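Local structure of alpha-L-arabinosidase (Xanthomonas axonopodis pv. citri, 6D25) at residues 94-105 against 130-139. The protein probably hydrolyses alpha-L-arabinofuranosyl side groups of arabinoxylans, as a trimeric GH51 arabinofuranosidase able to cope with internally di-substituted chains. Sequence-based numbering, arbitrary orientation. Where two conformers were deposited one is given.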
ATOM      1  N   ILE A  94      27.851   3.291  -8.319  1.00 14.83           N
ATOM      2  CA  ILE A  94      27.322   4.405  -7.548  1.00 15.36           C
ATOM      3  C   ILE A  94      25.839   4.146  -7.285  1.00 15.23           C
ATOM      4  O   ILE A  94      25.069   3.918  -8.246  1.00 14.91           O
ATOM      5  CB  ILE A  94      27.483   5.749  -8.281  1.00 15.64           C
ATOM      6  CG1 ILE A  94      28.940   6.040  -8.641  1.00 15.88           C
ATOM      7  CG2 ILE A  94      26.870   6.869  -7.428  1.00 15.49           C
ATOM      8  CD1 ILE A  94      29.116   7.270  -9.531  1.00 16.31           C
ATOM      9  N   ARG A  95      25.457   4.241  -6.020  1.00 15.34           N
ATOM     10  CA  ARG A  95      24.044   4.182  -5.612  1.00 16.10           C
ATOM     11  C   ARG A  95      23.436   5.584  -5.675  1.00 15.09           C
ATOM     12  O   ARG A  95      24.031   6.541  -5.167  1.00 15.61           O
ATOM     13  CB  ARG A  95      23.883   3.613  -4.200  1.00 18.66           C
ATOM     14  CG  ARG A  95      22.409   3.521  -3.832  1.00 21.24           C
ATOM     15  CD  ARG A  95      21.882   2.717  -2.646  1.00 26.20           C
ATOM     16  NE  ARG A  95      22.355   3.173  -1.409  1.00 28.60           N
ATOM     17  CZ  ARG A  95      21.666   3.294  -0.265  1.00 33.32           C
ATOM     18  NH1 ARG A  95      20.336   3.136  -0.147  1.00 36.36           N
ATOM     19  NH2 ARG A  95      22.380   3.636   0.785  1.00 28.25           N
ATOM     20  N   TRP A  96      22.281   5.698  -6.311  1.00 14.05           N
ATOM     21  CA  TRP A  96      21.598   6.952  -6.549  1.00 13.74           C
ATOM     22  C   TRP A  96      20.102   6.679  -6.702  1.00 13.51           C
ATOM     23  O   TRP A  96      19.762   5.627  -7.243  1.00 12.81           O
ATOM     24  CB  TRP A  96      22.200   7.612  -7.803  1.00 14.47           C
ATOM     25  CG  TRP A  96      21.462   8.788  -8.351  1.00 14.54           C
ATOM     26  CD1 TRP A  96      21.710  10.101  -8.067  1.00 15.45           C
ATOM     27  CD2 TRP A  96      20.400   8.791  -9.316  1.00 15.09           C
ATOM     28  NE1 TRP A  96      20.864  10.906  -8.781  1.00 15.32           N
ATOM     29  CE2 TRP A  96      20.049  10.139  -9.541  1.00 14.66           C
ATOM     30  CE3 TRP A  96      19.694   7.799  -9.996  1.00 14.95           C
ATOM     31  CZ2 TRP A  96      19.022  10.510 -10.399  1.00 15.51           C
ATOM     32  CZ3 TRP A  96      18.691   8.162 -10.876  1.00 15.16           C
ATOM     33  CH2 TRP A  96      18.337   9.500 -11.048  1.00 15.23           C
ATOM     34  N   PRO A  97      19.192   7.567  -6.282  1.00 13.98           N
ATOM     35  CA  PRO A  97      19.438   8.905  -5.727  1.00 14.18           C
ATOM     36  C   PRO A  97      19.303   9.021  -4.200  1.00 14.81           C
ATOM     37  O   PRO A  97      19.221  10.130  -3.650  1.00 14.95           O
ATOM     38  CB  PRO A  97      18.337   9.728  -6.399  1.00 14.43           C
ATOM     39  CG  PRO A  97      17.167   8.771  -6.429  1.00 14.31           C
ATOM     40  CD  PRO A  97      17.817   7.445  -6.731  1.00 14.25           C
ATOM     41  N   GLY A  98      19.333   7.908  -3.482  1.00 15.14           N
ATOM     42  CA  GLY A  98      19.323   7.928  -2.039  1.00 14.94           C
ATOM     43  C   GLY A  98      19.443   6.524  -1.485  1.00 15.23           C
ATOM     44  O   GLY A  98      19.684   5.617  -2.262  1.00 15.92           O
ATOM     45  N   GLY A  99      19.354   6.334  -0.157  1.00 14.92           N
ATOM     46  CA  GLY A  99      19.147   7.404   0.797  1.00 15.61           C
ATOM     47  C   GLY A  99      17.684   7.721   1.010  1.00 17.20           C
ATOM     48  O   GLY A  99      16.816   7.296   0.232  1.00 16.59           O
ATOM     49  N   CYS A 100      17.420   8.515   2.056  1.00 18.06           N
ATOM     50  CA  CYS A 100      16.081   9.022   2.375  1.00 19.57           C
ATOM     51  C   CYS A 100      15.410   9.700   1.160  1.00 18.72           C
ATOM     52  O   CYS A 100      14.202   9.588   0.957  1.00 19.26           O
ATOM     53  CB  CYS A 100      16.162   9.957   3.564  1.00 22.40           C
ATOM     54  SG  CYS A 100      16.647   9.082   5.098  1.00 26.57           S
ATOM     55  N   PHE A 101      16.173  10.446   0.386  1.00 17.14           N
ATOM     56  CA  PHE A 101      15.605  11.111  -0.807  1.00 17.20           C
ATOM     57  C   PHE A 101      14.918  10.109  -1.745  1.00 17.37           C
ATOM     58  O   PHE A 101      13.881  10.443  -2.341  1.00 16.63           O
ATOM     59  CB  PHE A 101      16.704  11.858  -1.539  1.00 16.50           C
ATOM     60  CG  PHE A 101      16.293  12.602  -2.780  1.00 16.01           C
ATOM     61  CD1 PHE A 101      15.931  13.940  -2.705  1.00 16.17           C
ATOM     62  CD2 PHE A 101      16.356  11.985  -4.024  1.00 15.28           C
ATOM     63  CE1 PHE A 101      15.585  14.623  -3.860  1.00 15.77           C
ATOM     64  CE2 PHE A 101      16.023  12.686  -5.174  1.00 15.07           C
ATOM     65  CZ  PHE A 101      15.619  14.003  -5.075  1.00 15.60           C
ATOM     66  N   ALA A 102      15.428   8.881  -1.846  1.00 17.56           N
ATOM     67  CA  ALA A 102      14.913   7.932  -2.833  1.00 17.90           C
ATOM     68  C   ALA A 102      13.496   7.469  -2.489  1.00 19.03           C
ATOM     69  O   ALA A 102      12.746   7.097  -3.408  1.00 18.26           O
ATOM     70  CB  ALA A 102      15.834   6.740  -2.985  1.00 17.27           C
ATOM     71  N   ASP A 103      13.162   7.467  -1.190  1.00 21.18           N
ATOM     72  CA  ASP A 103      11.860   6.990  -0.743  1.00 22.09           C
ATOM     73  C   ASP A 103      10.758   8.034  -1.002  1.00 21.87           C
ATOM     74  O   ASP A 103       9.576   7.745  -0.760  1.00 21.71           O
ATOM     75  CB  ASP A 103      11.948   6.590   0.740  1.00 25.26           C
ATOM     76  CG  ASP A 103      13.091   5.588   1.071  1.00 30.21           C
ATOM     77  OD1 ASP A 103      13.181   4.543   0.303  1.00 28.20           O
ATOM     78  OD2 ASP A 103      13.913   5.873   2.110  1.00 28.55           O
ATOM     79  N   GLU A 104      11.091   9.228  -1.455  1.00 20.21           N
ATOM     80  CA  GLU A 104      10.124  10.232  -1.829  1.00 21.03           C
ATOM     81  C   GLU A 104      10.326  10.688  -3.292  1.00 19.09           C
ATOM     82  O   GLU A 104       9.644  11.585  -3.739  1.00 18.96           O
ATOM     83  CB  GLU A 104      10.275  11.491  -0.971  1.00 24.78           C
ATOM     84  CG  GLU A 104       9.850  11.335   0.461  1.00 28.72           C
ATOM     85  CD  GLU A 104       9.863  12.640   1.261  1.00 31.34           C
ATOM     86  OE1 GLU A 104      10.596  13.616   0.903  1.00 36.27           O
ATOM     87  OE2 GLU A 104       9.147  12.685   2.253  1.00 34.49           O
ATOM     88  N   TYR A 105      11.233  10.092  -4.025  1.00 16.98           N
ATOM     89  CA  TYR A 105      11.535  10.535  -5.398  1.00 15.89           C
ATOM     90  C   TYR A 105      10.555   9.920  -6.404  1.00 15.64           C
ATOM     91  O   TYR A 105      10.226   8.750  -6.291  1.00 15.10           O
ATOM     92  CB  TYR A 105      12.946  10.100  -5.759  1.00 15.21           C
ATOM     93  CG  TYR A 105      13.454  10.524  -7.114  1.00 14.81           C
ATOM     94  CD1 TYR A 105      13.611  11.866  -7.428  1.00 15.28           C
ATOM     95  CD2 TYR A 105      13.855   9.591  -8.060  1.00 14.81           C
ATOM     96  CE1 TYR A 105      14.115  12.265  -8.654  1.00 14.95           C
ATOM     97  CE2 TYR A 105      14.396   9.981  -9.270  1.00 14.76           C
ATOM     98  CZ  TYR A 105      14.538  11.317  -9.565  1.00 14.89           C
ATOM     99  OH  TYR A 105      15.070  11.697 -10.769  1.00 15.16           O
ATOM    100  N   GLU A 130      14.746  21.327  -5.112  1.00 18.83           N
ATOM    101  CA  GLU A 130      15.392  20.359  -5.967  1.00 17.78           C
ATOM    102  C   GLU A 130      14.925  20.624  -7.415  1.00 17.38           C
ATOM    103  O   GLU A 130      13.736  20.478  -7.715  1.00 16.94           O
ATOM    104  CB  GLU A 130      14.980  18.965  -5.477  1.00 17.64           C
ATOM    105  CG  GLU A 130      15.205  17.821  -6.464  1.00 17.37           C
ATOM    106  CD  GLU A 130      16.654  17.626  -6.863  1.00 17.58           C
ATOM    107  OE1 GLU A 130      17.482  17.388  -5.959  1.00 18.32           O
ATOM    108  OE2 GLU A 130      16.970  17.737  -8.100  1.00 18.14           O
ATOM    109  N   SER A 131      15.829  21.048  -8.287  1.00 17.23           N
ATOM    110  CA  SER A 131      15.499  21.466  -9.677  1.00 17.02           C
ATOM    111  C   SER A 131      15.175  20.255 -10.566  1.00 16.57           C
ATOM    112  O   SER A 131      14.571  20.401 -11.624  1.00 16.94           O
ATOM    113  CB  SER A 131      16.655  22.211 -10.276  1.00 17.40           C
ATOM    114  OG  SER A 131      17.733  21.325 -10.494  1.00 16.34           O
ATOM    115  N   ASN A 132      15.619  19.084 -10.163  1.00 15.95           N
ATOM    116  CA  ASN A 132      15.527  17.870 -10.977  1.00 16.08           C
ATOM    117  C   ASN A 132      16.296  18.001 -12.314  1.00 16.30           C
ATOM    118  O   ASN A 132      16.054  17.219 -13.247  1.00 16.03           O
ATOM    119  CB  ASN A 132      14.098  17.394 -11.192  1.00 16.29           C
ATOM    120  CG  ASN A 132      13.535  16.769  -9.930  1.00 15.97           C
ATOM    121  OD1 ASN A 132      14.120  15.824  -9.423  1.00 16.09           O
ATOM    122  ND2 ASN A 132      12.460  17.337  -9.384  1.00 16.19           N
ATOM    123  N   ARG A 133      17.281  18.899 -12.379  1.00 15.75           N
ATOM    124  CA  ARG A 133      18.063  19.012 -13.588  1.00 15.62           C
ATOM    125  C   ARG A 133      18.966  17.790 -13.745  1.00 15.30           C
ATOM    126  O   ARG A 133      19.313  17.413 -14.841  1.00 14.26           O
ATOM    127  CB  ARG A 133      18.874  20.306 -13.558  0.50 15.83           C
ATOM    128  CG  ARG A 133      19.661  20.573 -14.823  0.50 15.94           C
ATOM    129  CD  ARG A 133      18.828  20.728 -16.051  0.50 16.11           C
ATOM    130  NE  ARG A 133      19.629  20.735 -17.253  0.50 16.18           N
ATOM    131  CZ  ARG A 133      19.942  19.638 -17.961  0.50 15.82           C
ATOM    132  NH1 ARG A 133      19.634  18.437 -17.494  0.50 15.04           N
ATOM    133  NH2 ARG A 133      20.585  19.766 -19.121  0.50 15.89           N
ATOM    134  N   PHE A 134      19.371  17.192 -12.619  1.00 14.82           N
ATOM    135  CA  PHE A 134      20.090  15.955 -12.633  1.00 14.26           C
ATOM    136  C   PHE A 134      19.090  14.831 -12.370  1.00 14.36           C
ATOM    137  O   PHE A 134      18.635  14.658 -11.220  1.00 14.10           O
ATOM    138  CB  PHE A 134      21.192  15.944 -11.567  1.00 13.92           C
ATOM    139  CG  PHE A 134      22.188  14.810 -11.658  1.00 13.50           C
ATOM    140  CD1 PHE A 134      23.297  14.908 -12.463  1.00 13.86           C
ATOM    141  CD2 PHE A 134      22.051  13.659 -10.904  1.00 13.19           C
ATOM    142  CE1 PHE A 134      24.273  13.938 -12.516  1.00 13.72           C
ATOM    143  CE2 PHE A 134      23.009  12.656 -10.958  1.00 13.25           C
ATOM    144  CZ  PHE A 134      24.121  12.797 -11.768  1.00 13.43           C
ATOM    145  N   GLY A 135      18.707  14.124 -13.438  1.00 13.89           N
ATOM    146  CA  GLY A 135      17.717  13.089 -13.391  1.00 13.45           C
ATOM    147  C   GLY A 135      18.240  11.792 -13.995  1.00 13.65           C
ATOM    148  O   GLY A 135      19.458  11.586 -14.097  1.00 12.75           O
ATOM    149  N   THR A 136      17.319  10.928 -14.421  1.00 13.93           N
ATOM    150  CA  THR A 136      17.701   9.586 -14.914  1.00 14.03           C
ATOM    151  C   THR A 136      18.784   9.663 -16.006  1.00 13.92           C
ATOM    152  O   THR A 136      19.792   8.948 -15.943  1.00 14.14           O
ATOM    153  CB  THR A 136      16.488   8.786 -15.423  1.00 14.21           C
ATOM    154  OG1 THR A 136      15.687   8.442 -14.311  1.00 14.63           O
ATOM    155  CG2 THR A 136      16.905   7.525 -16.141  1.00 14.17           C
ATOM    156  N   HIS A 137      18.592  10.468 -17.032  1.00 14.26           N
ATOM    157  CA  HIS A 137      19.537  10.467 -18.123  1.00 14.42           C
ATOM    158  C   HIS A 137      20.894  10.997 -17.647  1.00 14.80           C
ATOM    159  O   HIS A 137      21.949  10.481 -18.073  1.00 14.53           O
ATOM    160  CB  HIS A 137      19.039  11.302 -19.307  1.00 14.78           C
ATOM    161  CG  HIS A 137      17.956  10.633 -20.068  1.00 14.63           C
ATOM    162  ND1 HIS A 137      18.091  10.277 -21.377  1.00 14.68           N
ATOM    163  CD2 HIS A 137      16.708  10.274 -19.694  1.00 14.84           C
ATOM    164  CE1 HIS A 137      16.974   9.737 -21.792  1.00 14.83           C
ATOM    165  NE2 HIS A 137      16.103   9.687 -20.789  1.00 14.65           N
ATOM    166  N   GLU A 138      20.866  12.035 -16.803  1.00 14.37           N
ATOM    167  CA  GLU A 138      22.111  12.653 -16.425  1.00 14.79           C
ATOM    168  C   GLU A 138      22.897  11.682 -15.544  1.00 15.04           C
ATOM    169  O   GLU A 138      24.121  11.546 -15.720  1.00 15.21           O
ATOM    170  CB  GLU A 138      21.847  14.003 -15.732  1.00 14.67           C
ATOM    171  CG  GLU A 138      21.233  15.035 -16.663  1.00 15.16           C
ATOM    172  CD  GLU A 138      19.748  14.892 -16.983  1.00 14.99           C
ATOM    173  OE1 GLU A 138      19.014  14.194 -16.229  1.00 13.99           O
ATOM    174  OE2 GLU A 138      19.334  15.490 -17.975  1.00 14.92           O
ATOM    175  N   PHE A 139      22.210  10.998 -14.600  1.00 14.82           N
ATOM    176  CA  PHE A 139      22.919  10.029 -13.773  1.00 14.53           C
ATOM    177  C   PHE A 139      23.412   8.843 -14.626  1.00 15.26           C
ATOM    178  O   PHE A 139      24.606   8.420 -14.517  1.00 14.32           O
ATOM    179  CB  PHE A 139      22.067   9.522 -12.615  1.00 14.15           C
ATOM    180  CG  PHE A 139      22.733   8.417 -11.858  1.00 13.82           C
ATOM    181  CD1 PHE A 139      23.843   8.672 -11.060  1.00 14.18           C
ATOM    182  CD2 PHE A 139      22.326   7.106 -12.005  1.00 13.92           C
ATOM    183  CE1 PHE A 139      24.490   7.650 -10.392  1.00 13.61           C
ATOM    184  CE2 PHE A 139      22.978   6.083 -11.321  1.00 13.58           C
ATOM    185  CZ  PHE A 139      24.059   6.371 -10.522  1.00 13.72           C
TER
HETATM  186  O   HOH W   1      14.451  10.616 -13.193  1.00 13.93           O
HETATM  187  O   HOH W   2      15.823  14.199 -10.760  1.00 16.30           O
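W96, at the end of strand 93-96, and F139, in the first turn of helix 136-146, form the tight half of this contact. The F139 ring lies over the W96 five-membered ring as an offset stack, centroids 4.2 Å apart and planes at 10°. The two side chains run in opposite directions, so each CB sits over the other's ring: F139 CB is 3.6 Å from the centroid of the W96 six-membered ring, a reciprocal pair of CH-pi contacts. P97 CB lies against the opposite indole face, toward its rim. A chi1 of -169° swings the F134 ring away from its backbone N and brings CE2 to 3.5 Å from W96 NE1, which lies at the F134 ring edge and has H55 as its polar partner; the two rings meet obliquely. I94 CG2 extends the apolar patch beyond F139 CE1.

Toward Y105 the packing gives way to water. Its hydroxyl is 4.0 Å from G135 CA and is joined to segment 130-139 by two waters. One accepts from Y105 OH at 2.6 Å and donates to N132 OD1 and F134 O; the other donates to Y105 OH at 2.7 Å and also bonds T136 OG1, which W167 engages too. F101 meets E130 more loosely, the side chains crossing at about a right angle with ring and carboxylate planes 65° apart, while Y61 and H55 hold the carboxylate oxygens. G135 occupies the N-cap position, its N-H bonded to E138 OE1.

In this beta/alpha barrel the contact seats the helix following strand 93-96 against that strand. Stacking and dispersion supply the direct adhesion, while water-mediated bonds satisfy the hydroxyl of buried Y105 and tie it to the loop and the first residue of the helix.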